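Local coordinates for protein nuclease NucT (Helicobacter pylori, PDB 6EHI) that is a nuclease of the PLD-like family, built around a mixed beta sheet with helices packed against it, at residues R31-I36 with K147-Y152; K59-Y64 with Y151-L156. The protein carries 1 engineered substitution. One frame throughout, in Å; residues are numbered along the deposited sequence.

Interaction 1. Residues R31-I36 with K147-Y152; sequences RESVKI and KAKSYY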
ATOM      1  N   ARG A  31       5.936   3.402  23.442  1.00 23.84           N
ATOM      2  CA  ARG A  31       6.480   3.977  24.673  1.00 27.66           C
ATOM      3  C   ARG A  31       6.854   5.434  24.511  1.00 28.05           C
ATOM      4  O   ARG A  31       7.054   6.098  25.523  1.00 30.94           O
ATOM      5  CB  ARG A  31       7.751   3.215  25.104  1.00 28.47           C
ATOM      6  CG  ARG A  31       7.561   1.721  25.131  1.00 31.88           C
ATOM      7  CD  ARG A  31       8.775   1.000  25.701  1.00 32.58           C
ATOM      8  NE  ARG A  31       8.411  -0.407  25.909  1.00 34.89           N
ATOM      9  CZ  ARG A  31       9.221  -1.349  26.417  1.00 33.70           C
ATOM     10  NH1 ARG A  31      10.473  -1.075  26.804  1.00 32.30           N
ATOM     11  NH2 ARG A  31       8.751  -2.593  26.539  1.00 36.75           N
ATOM     12  N   GLU A  32       6.984   5.929  23.265  1.00 26.84           N
ATOM     13  CA  GLU A  32       7.409   7.315  22.963  1.00 27.43           C
ATOM     14  C   GLU A  32       6.582   8.093  21.967  1.00 24.73           C
ATOM     15  O   GLU A  32       6.184   9.241  22.230  1.00 25.41           O
ATOM     16  CB  GLU A  32       8.838   7.296  22.381  1.00 29.26           C
ATOM     17  CG  GLU A  32       9.866   6.685  23.339  1.00 39.91           C
ATOM     18  CD  GLU A  32      10.060   7.533  24.581  1.00 45.32           C
ATOM     19  OE1 GLU A  32       9.997   8.778  24.437  1.00 54.99           O
ATOM     20  OE2 GLU A  32      10.296   6.974  25.679  1.00 55.08           O
ATOM     21  N   SER A  33       6.415   7.514  20.780  1.00 22.78           N
ATOM     22  CA  SER A  33       5.798   8.246  19.697  1.00 20.63           C
ATOM     23  C   SER A  33       5.133   7.362  18.659  1.00 17.99           C
ATOM     24  O   SER A  33       5.466   6.166  18.473  1.00 17.14           O
ATOM     25  CB  SER A  33       6.800   9.110  18.950  1.00 20.95           C
ATOM     26  OG  SER A  33       7.792   8.343  18.330  1.00 23.19           O
ATOM     27  N   VAL A  34       4.131   7.973  18.028  1.00 19.00           N
ATOM     28  CA  VAL A  34       3.383   7.297  16.965  1.00 17.08           C
ATOM     29  C   VAL A  34       3.201   8.309  15.867  1.00 16.56           C
ATOM     30  O   VAL A  34       2.625   9.395  16.075  1.00 16.74           O
ATOM     31  CB  VAL A  34       2.029   6.727  17.448  1.00 15.72           C
ATOM     32  CG1 VAL A  34       1.249   6.178  16.271  1.00 18.39           C
ATOM     33  CG2 VAL A  34       2.199   5.642  18.479  1.00 16.57           C
ATOM     34  N   LYS A  35       3.750   7.980  14.690  1.00 15.15           N
ATOM     35  CA  LYS A  35       3.706   8.815  13.552  1.00 16.65           C
ATOM     36  C   LYS A  35       2.961   8.115  12.446  1.00 15.93           C
ATOM     37  O   LYS A  35       3.325   7.002  12.036  1.00 17.37           O
ATOM     38  CB  LYS A  35       5.122   9.185  13.109  1.00 17.59           C
ATOM     39  CG  LYS A  35       5.907  10.091  14.139  1.00 19.50           C
ATOM     40  CD  LYS A  35       7.376  10.280  13.755  1.00 23.37           C
ATOM     41  CE  LYS A  35       8.127  11.032  14.823  1.00 25.10           C
ATOM     42  NZ  LYS A  35       7.757  12.473  14.718  1.00 28.93           N
ATOM     43  N   ILE A  36       1.893   8.756  11.932  1.00 14.31           N
ATOM     44  CA  ILE A  36       1.019   8.042  10.987  1.00 13.55           C
ATOM     45  C   ILE A  36       0.759   8.920   9.802  1.00 11.99           C
ATOM     46  O   ILE A  36       0.531  10.143   9.943  1.00 13.13           O
ATOM     47  CB  ILE A  36      -0.342   7.712  11.621  1.00 13.44           C
ATOM     48  CG1 ILE A  36      -0.167   6.734  12.765  1.00 14.17           C
ATOM     49  CG2 ILE A  36      -1.404   7.224  10.612  1.00 14.47           C
ATOM     50  CD1 ILE A  36      -1.254   6.732  13.871  1.00 16.33           C
ATOM     51  N   LYS A 147      14.674   6.235   7.377  1.00 14.95           N
ATOM     52  CA  LYS A 147      14.269   6.913   6.220  1.00 16.84           C
ATOM     53  C   LYS A 147      12.747   7.334   6.334  1.00 15.09           C
ATOM     54  O   LYS A 147      12.417   8.490   5.987  1.00 16.53           O
ATOM     55  CB  LYS A 147      14.451   6.035   4.981  1.00 17.24           C
ATOM     56  CG  LYS A 147      13.719   6.538   3.733  1.00 21.52           C
ATOM     57  CD  LYS A 147      14.048   5.801   2.453  1.00 23.37           C
ATOM     58  CE  LYS A 147      15.330   6.262   1.798  1.00 24.47           C
ATOM     59  NZ  LYS A 147      15.469   5.727   0.403  1.00 22.51           N
ATOM     60  N   ALA A 148      11.900   6.445   6.808  1.00 15.54           N
ATOM     61  CA  ALA A 148      10.486   6.780   6.926  1.00 17.24           C
ATOM     62  C   ALA A 148      10.319   7.979   7.873  1.00 17.18           C
ATOM     63  O   ALA A 148       9.585   8.881   7.504  1.00 18.62           O
ATOM     64  CB  ALA A 148       9.702   5.634   7.399  1.00 15.25           C
ATOM     65  N   LYS A 149      11.099   8.020   8.972  1.00 17.60           N
ATOM     66  CA  LYS A 149      11.080   9.172   9.894  1.00 18.87           C
ATOM     67  C   LYS A 149      11.531  10.464   9.217  1.00 16.69           C
ATOM     68  O   LYS A 149      10.875  11.519   9.379  1.00 19.62           O
ATOM     69  CB  LYS A 149      11.828   8.936  11.204  1.00 18.93           C
ATOM     70  CG  LYS A 149      11.053   8.093  12.212  1.00 26.68           C
ATOM     71  CD  LYS A 149      11.811   7.943  13.537  1.00 29.26           C
ATOM     72  CE  LYS A 149      10.875   8.179  14.715  1.00 30.78           C
ATOM     73  NZ  LYS A 149      11.557   8.167  16.029  1.00 30.34           N
ATOM     74  N   SER A 150      12.576  10.406   8.371  1.00 15.81           N
ATOM     75  CA  SER A 150      13.080  11.600   7.759  1.00 16.60           C
ATOM     76  C   SER A 150      12.110  12.264   6.818  1.00 16.83           C
ATOM     77  O   SER A 150      11.883  13.504   6.829  1.00 18.62           O
ATOM     78  CB  SER A 150      14.433  11.299   7.024  1.00 20.10           C
ATOM     79  OG  SER A 150      14.773  12.415   6.235  1.00 22.33           O
ATOM     80  N   TYR A 151      11.475  11.409   5.980  1.00 15.99           N
ATOM     81  CA  TYR A 151      10.557  11.976   5.048  1.00 15.07           C
ATOM     82  C   TYR A 151       9.254  12.282   5.744  1.00 16.29           C
ATOM     83  O   TYR A 151       8.579  13.080   5.233  1.00 16.78           O
ATOM     84  CB  TYR A 151      10.334  11.089   3.850  1.00 16.33           C
ATOM     85  CG  TYR A 151      11.525  11.047   2.895  1.00 15.63           C
ATOM     86  CD1 TYR A 151      11.776  12.070   2.071  1.00 18.37           C
ATOM     87  CD2 TYR A 151      12.342   9.958   2.857  1.00 17.02           C
ATOM     88  CE1 TYR A 151      12.857  12.060   1.192  1.00 19.23           C
ATOM     89  CE2 TYR A 151      13.475   9.935   2.009  1.00 16.42           C
ATOM     90  CZ  TYR A 151      13.688  10.984   1.174  1.00 17.09           C
ATOM     91  OH  TYR A 151      14.735  11.116   0.270  1.00 18.17           O
ATOM     92  N   TYR A 152       8.947  11.590   6.812  1.00 16.56           N
ATOM     93  CA  TYR A 152       7.734  11.909   7.577  1.00 15.12           C
ATOM     94  C   TYR A 152       7.784  13.394   8.054  1.00 15.89           C
ATOM     95  O   TYR A 152       6.818  14.170   7.915  1.00 17.52           O
ATOM     96  CB  TYR A 152       7.548  10.964   8.739  1.00 17.64           C
ATOM     97  CG  TYR A 152       6.182  11.182   9.382  1.00 17.63           C
ATOM     98  CD1 TYR A 152       5.048  10.541   8.930  1.00 17.20           C
ATOM     99  CD2 TYR A 152       6.016  12.115  10.379  1.00 17.05           C
ATOM    100  CE1 TYR A 152       3.804  10.760   9.521  1.00 17.61           C
ATOM    101  CE2 TYR A 152       4.789  12.314  10.987  1.00 17.10           C
ATOM    102  CZ  TYR A 152       3.655  11.645  10.555  1.00 15.87           C
ATOM    103  OH  TYR A 152       2.411  11.874  11.119  1.00 15.79           O
TER

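Interaction 2. Residues K59-Y64 with Y151-L156; sequences KVQIIY and YYQKML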
ATOM      1  N   LYS A  59       3.278  10.872  22.269  1.00 22.63           N
ATOM      2  CA  LYS A  59       2.982  11.877  21.263  1.00 23.26           C
ATOM      3  C   LYS A  59       2.555  11.181  19.963  1.00 21.07           C
ATOM      4  O   LYS A  59       3.306  10.403  19.409  1.00 21.19           O
ATOM      5  CB  LYS A  59       4.188  12.723  21.010  1.00 27.54           C
ATOM      6  CG  LYS A  59       4.540  13.555  22.252  1.00 35.90           C
ATOM      7  CD  LYS A  59       5.749  14.448  22.041  1.00 42.25           C
ATOM      8  CE  LYS A  59       5.325  15.895  21.858  1.00 48.85           C
ATOM      9  NZ  LYS A  59       6.579  16.698  21.718  1.00 53.03           N
ATOM     10  N   VAL A  60       1.389  11.565  19.448  1.00 20.36           N
ATOM     11  CA  VAL A  60       0.831  11.031  18.256  1.00 19.66           C
ATOM     12  C   VAL A  60       0.689  12.114  17.206  1.00 19.21           C
ATOM     13  O   VAL A  60       0.231  13.231  17.477  1.00 20.96           O
ATOM     14  CB  VAL A  60      -0.527  10.432  18.563  1.00 20.95           C
ATOM     15  CG1 VAL A  60      -1.127   9.871  17.316  1.00 19.70           C
ATOM     16  CG2 VAL A  60      -0.388   9.380  19.628  1.00 21.68           C
ATOM     17  N   GLN A  61       1.100  11.811  15.992  1.00 16.00           N
ATOM     18  CA  GLN A  61       0.960  12.726  14.855  1.00 15.96           C
ATOM     19  C   GLN A  61       0.302  11.924  13.710  1.00 14.45           C
ATOM     20  O   GLN A  61       0.670  10.779  13.494  1.00 15.14           O
ATOM     21  CB  GLN A  61       2.314  13.176  14.408  1.00 17.47           C
ATOM     22  CG  GLN A  61       2.967  14.057  15.464  1.00 22.44           C
ATOM     23  CD  GLN A  61       4.415  14.383  15.169  1.00 27.04           C
ATOM     24  OE1 GLN A  61       5.196  13.493  14.799  1.00 32.48           O
ATOM     25  NE2 GLN A  61       4.774  15.683  15.264  1.00 25.98           N
ATOM     26  N   ILE A  62      -0.717  12.486  13.103  1.00 14.95           N
ATOM     27  CA  ILE A  62      -1.460  11.806  12.027  1.00 14.69           C
ATOM     28  C   ILE A  62      -1.627  12.738  10.873  1.00 15.05           C
ATOM     29  O   ILE A  62      -2.226  13.783  11.062  1.00 16.13           O
ATOM     30  CB  ILE A  62      -2.832  11.383  12.550  1.00 15.12           C
ATOM     31  CG1 ILE A  62      -2.694  10.710  13.919  1.00 16.57           C
ATOM     32  CG2 ILE A  62      -3.509  10.426  11.543  1.00 15.85           C
ATOM     33  CD1 ILE A  62      -4.006  10.246  14.489  1.00 15.79           C
ATOM     34  N   ILE A  63      -1.029  12.443   9.714  1.00 14.30           N
ATOM     35  CA  ILE A  63      -1.260  13.149   8.426  1.00 13.93           C
ATOM     36  C   ILE A  63      -2.342  12.389   7.661  1.00 14.17           C
ATOM     37  O   ILE A  63      -2.143  11.195   7.365  1.00 14.37           O
ATOM     38  CB  ILE A  63       0.031  13.227   7.574  1.00 15.22           C
ATOM     39  CG1 ILE A  63       1.194  13.790   8.414  1.00 16.80           C
ATOM     40  CG2 ILE A  63      -0.275  13.925   6.291  1.00 15.25           C
ATOM     41  CD1 ILE A  63       2.576  13.806   7.759  1.00 17.52           C
ATOM     42  N   TYR A  64      -3.520  12.995   7.444  1.00 13.11           N
ATOM     43  CA  TYR A  64      -4.598  12.435   6.625  1.00 13.67           C
ATOM     44  C   TYR A  64      -4.607  12.982   5.205  1.00 13.88           C
ATOM     45  O   TYR A  64      -4.341  14.224   4.971  1.00 14.03           O
ATOM     46  CB  TYR A  64      -5.893  12.812   7.251  1.00 14.17           C
ATOM     47  CG  TYR A  64      -6.311  12.251   8.589  1.00 15.91           C
ATOM     48  CD1 TYR A  64      -5.765  12.732   9.831  1.00 17.04           C
ATOM     49  CD2 TYR A  64      -7.206  11.158   8.656  1.00 15.83           C
ATOM     50  CE1 TYR A  64      -6.199  12.244  11.046  1.00 18.69           C
ATOM     51  CE2 TYR A  64      -7.603  10.652   9.869  1.00 17.31           C
ATOM     52  CZ  TYR A  64      -7.108  11.183  11.061  1.00 17.35           C
ATOM     53  OH  TYR A  64      -7.480  10.662  12.280  1.00 17.62           O
ATOM     54  N   TYR A 151      11.475  11.409   5.980  1.00 15.99           N
ATOM     55  CA  TYR A 151      10.557  11.976   5.048  1.00 15.07           C
ATOM     56  C   TYR A 151       9.254  12.282   5.744  1.00 16.29           C
ATOM     57  O   TYR A 151       8.579  13.080   5.233  1.00 16.78           O
ATOM     58  CB  TYR A 151      10.334  11.089   3.850  1.00 16.33           C
ATOM     59  CG  TYR A 151      11.525  11.047   2.895  1.00 15.63           C
ATOM     60  CD1 TYR A 151      11.776  12.070   2.071  1.00 18.37           C
ATOM     61  CD2 TYR A 151      12.342   9.958   2.857  1.00 17.02           C
ATOM     62  CE1 TYR A 151      12.857  12.060   1.192  1.00 19.23           C
ATOM     63  CE2 TYR A 151      13.475   9.935   2.009  1.00 16.42           C
ATOM     64  CZ  TYR A 151      13.688  10.984   1.174  1.00 17.09           C
ATOM     65  OH  TYR A 151      14.735  11.116   0.270  1.00 18.17           O
ATOM     66  N   TYR A 152       8.947  11.590   6.812  1.00 16.56           N
ATOM     67  CA  TYR A 152       7.734  11.909   7.577  1.00 15.12           C
ATOM     68  C   TYR A 152       7.784  13.394   8.054  1.00 15.89           C
ATOM     69  O   TYR A 152       6.818  14.170   7.915  1.00 17.52           O
ATOM     70  CB  TYR A 152       7.548  10.964   8.739  1.00 17.64           C
ATOM     71  CG  TYR A 152       6.182  11.182   9.382  1.00 17.63           C
ATOM     72  CD1 TYR A 152       5.048  10.541   8.930  1.00 17.20           C
ATOM     73  CD2 TYR A 152       6.016  12.115  10.379  1.00 17.05           C
ATOM     74  CE1 TYR A 152       3.804  10.760   9.521  1.00 17.61           C
ATOM     75  CE2 TYR A 152       4.789  12.314  10.987  1.00 17.10           C
ATOM     76  CZ  TYR A 152       3.655  11.645  10.555  1.00 15.87           C
ATOM     77  OH  TYR A 152       2.411  11.874  11.119  1.00 15.79           O
ATOM     78  N   GLN A 153       8.892  13.769   8.611  1.00 17.41           N
ATOM     79  CA  GLN A 153       9.129  15.183   9.017  1.00 19.60           C
ATOM     80  C   GLN A 153       8.983  16.179   7.926  1.00 18.47           C
ATOM     81  O   GLN A 153       8.356  17.228   8.143  1.00 22.22           O
ATOM     82  CB  GLN A 153      10.531  15.294   9.648  1.00 22.49           C
ATOM     83  CG  GLN A 153      10.627  14.559  10.980  1.00 24.81           C
ATOM     84  CD  GLN A 153       9.531  14.885  11.991  1.00 28.49           C
ATOM     85  OE1 GLN A 153       9.492  15.975  12.524  1.00 32.59           O
ATOM     86  NE2 GLN A 153       8.624  13.956  12.224  1.00 30.44           N
ATOM     87  N   LYS A 154       9.447  15.843   6.715  1.00 18.04           N
ATOM     88  CA  LYS A 154       9.250  16.694   5.546  1.00 20.02           C
ATOM     89  C   LYS A 154       7.761  16.789   5.172  1.00 20.80           C
ATOM     90  O   LYS A 154       7.237  17.872   4.937  1.00 18.12           O
ATOM     91  CB  LYS A 154      10.035  16.196   4.304  1.00 24.20           C
ATOM     92  CG  LYS A 154      11.552  16.418   4.381  1.00 29.76           C
ATOM     93  CD  LYS A 154      12.288  16.296   3.048  1.00 33.63           C
ATOM     94  CE  LYS A 154      11.628  16.923   1.824  1.00 35.28           C
ATOM     95  NZ  LYS A 154      11.964  18.333   1.492  1.00 37.75           N
ATOM     96  N   MET A 155       7.074  15.623   5.197  1.00 16.30           N
ATOM     97  CA  MET A 155       5.633  15.643   5.008  1.00 15.64           C
ATOM     98  C   MET A 155       4.923  16.558   6.023  1.00 16.32           C
ATOM     99  O   MET A 155       3.929  17.268   5.650  1.00 17.52           O
ATOM    100  CB  MET A 155       5.051  14.243   5.075  1.00 14.92           C
ATOM    101  CG  MET A 155       5.553  13.488   3.851  1.00 15.45           C
ATOM    102  SD  MET A 155       5.072  11.731   3.929  1.00 17.27           S
ATOM    103  CE  MET A 155       3.325  11.862   3.691  1.00 14.62           C
ATOM    104  N   LEU A 156       5.306  16.456   7.260  1.00 17.77           N
ATOM    105  CA  LEU A 156       4.660  17.186   8.351  1.00 19.88           C
ATOM    106  C   LEU A 156       4.770  18.675   8.128  1.00 22.74           C
ATOM    107  O   LEU A 156       3.854  19.451   8.447  1.00 24.09           O
ATOM    108  CB  LEU A 156       5.342  16.818   9.674  1.00 24.04           C
ATOM    109  CG  LEU A 156       4.488  16.725  10.924  1.00 30.54           C
ATOM    110  CD1 LEU A 156       3.125  16.078  10.802  1.00 29.09           C
ATOM    111  CD2 LEU A 156       5.355  15.998  11.986  1.00 36.05           C
TER

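Interaction 1. Residues R31-I36 with K147-Y152
Lys-35 sets its CB over one face of the Tyr-152 ring, and the rest of the chain runs off past the CE2 and CD2 rim. CB sits 3.9 Å from the ring centroid, a CH-pi contact displaced a little toward the CE2 and CZ rim. CG stays on the same side, 4.0 Å from Tyr-152 CE2. CD lies farther out, passing Tyr-152 CD2 and coming up to CE of Lys-149. CE completes this step at 4.0 Å from Lys-149 CE, where the two lysine chains meet at about a right angle through methylenes. A bend at chi4 (-76°) then places NZ where it bonds to the side-chain oxygen of Gln-61. Lys-35 NZ and Lys-149 NZ lie 5.9 Å apart, close enough that the like charges probably still repel, which the oxygens of Gln-61 and Asp-113 would offset. Lys-149 NZ has a weak bond to the backbone oxygen of Asp-113.

The phenol is fixed at its far end. With CG anti to the backbone N (chi1 -171°), the Tyr-152 ring leaves the helix toward the strand, and its OH donates to Ile-36 O at 2.8 Å. That oxygen lies in the ring plane, at its edge, while the hydroxyl stands above the carbonyl plane of Ile-36.

Helix 142-158 lies across the sheet; the axis of segment 147-152 passes 10.1 Å from that of strand 33-36, at 69° to it. Ala-148, Lys-149 and Tyr-152 also rest on Ile-111 of the adjoining strand 108-112, whereas Val-34 and Ile-36 point their CB atoms to the other side of the sheet.

Interaction 2. Residues K59-Y64 with Y151-L156
Ile-63 and Tyr-152 reach toward each other tip to tip, and the isoleucine covers the ring face opposite the one taken by Lys-35. Its CD1 is 4.0 Å from the ring centroid, a CH-pi contact shifted toward CE1 and CZ. The same methyl packs on CB of Met-155 at 3.7 Å, while Ile-63 CG1 touches Leu-156 CD1 at 3.8 Å. Ile-63 therefore fits among three helix side chains. Its nearly extended second torsion (chi2 174°) carries CD1 out to the ring.

The other branch of Leu-156 faces Gln-61. CD2 comes to 3.3 Å from Gln-61 NE2, a tight approach, and the two side chains cross at about a right angle. Chi1 of Leu-156 (-144°) lies away from a staggered value, which may reflect some strain in fitting between Ile-63 and Gln-61. Gln-61 also sets its CB 3.5 Å from Tyr-152 OH, and its amide plane is tilted 38° from the tyrosine ring.

What positions this first shell lies one step out. Lys-35 NZ bonds to Gln-61 OE1 and so orients the amide. With its hydroxyl already bonded to Ile-36 O on the adjoining strand, the Tyr-152 ring is held beside strand 59-65, its OH 3.1 Å from Gln-61 O. Within the helix, Leu-156 N bonds to Tyr-152 O, tying together the turn that carries both side chains.

Beyond these, Ile-63 leans on Cys-89 and Leu-91 of strand 86-91, and Met-155 shares Leu-91 while also touching Met-105 and Gln-107. Met-155 and Lys-154 further pack on Tyr-14 of the second subunit, so this part of helix 142-158 is layered between its own sheet and the neighbouring chain.

Overall arrangement
After strand 7-12 and helix 16-28, strand 33-38 leads through helix 44-54 into strand 59-65, its parallel neighbour, a beta-alpha-beta unit. Interaction 1 closes a long loop from strand 33-38 to helix 142-158. Interaction 2 starts inside that loop but ends farther along the same helix, so the two closures cross rather than nest, meeting at Tyr-152. The helix advances over the sheet from strand 108-112, past 33-38 and 59-65, toward strand 86-91. Just after it, the Cys-89 to Cys-159 disulfide adds a covalent tie to that last strand. Both contacts therefore join the late helix to central strands of the PLD-like domain.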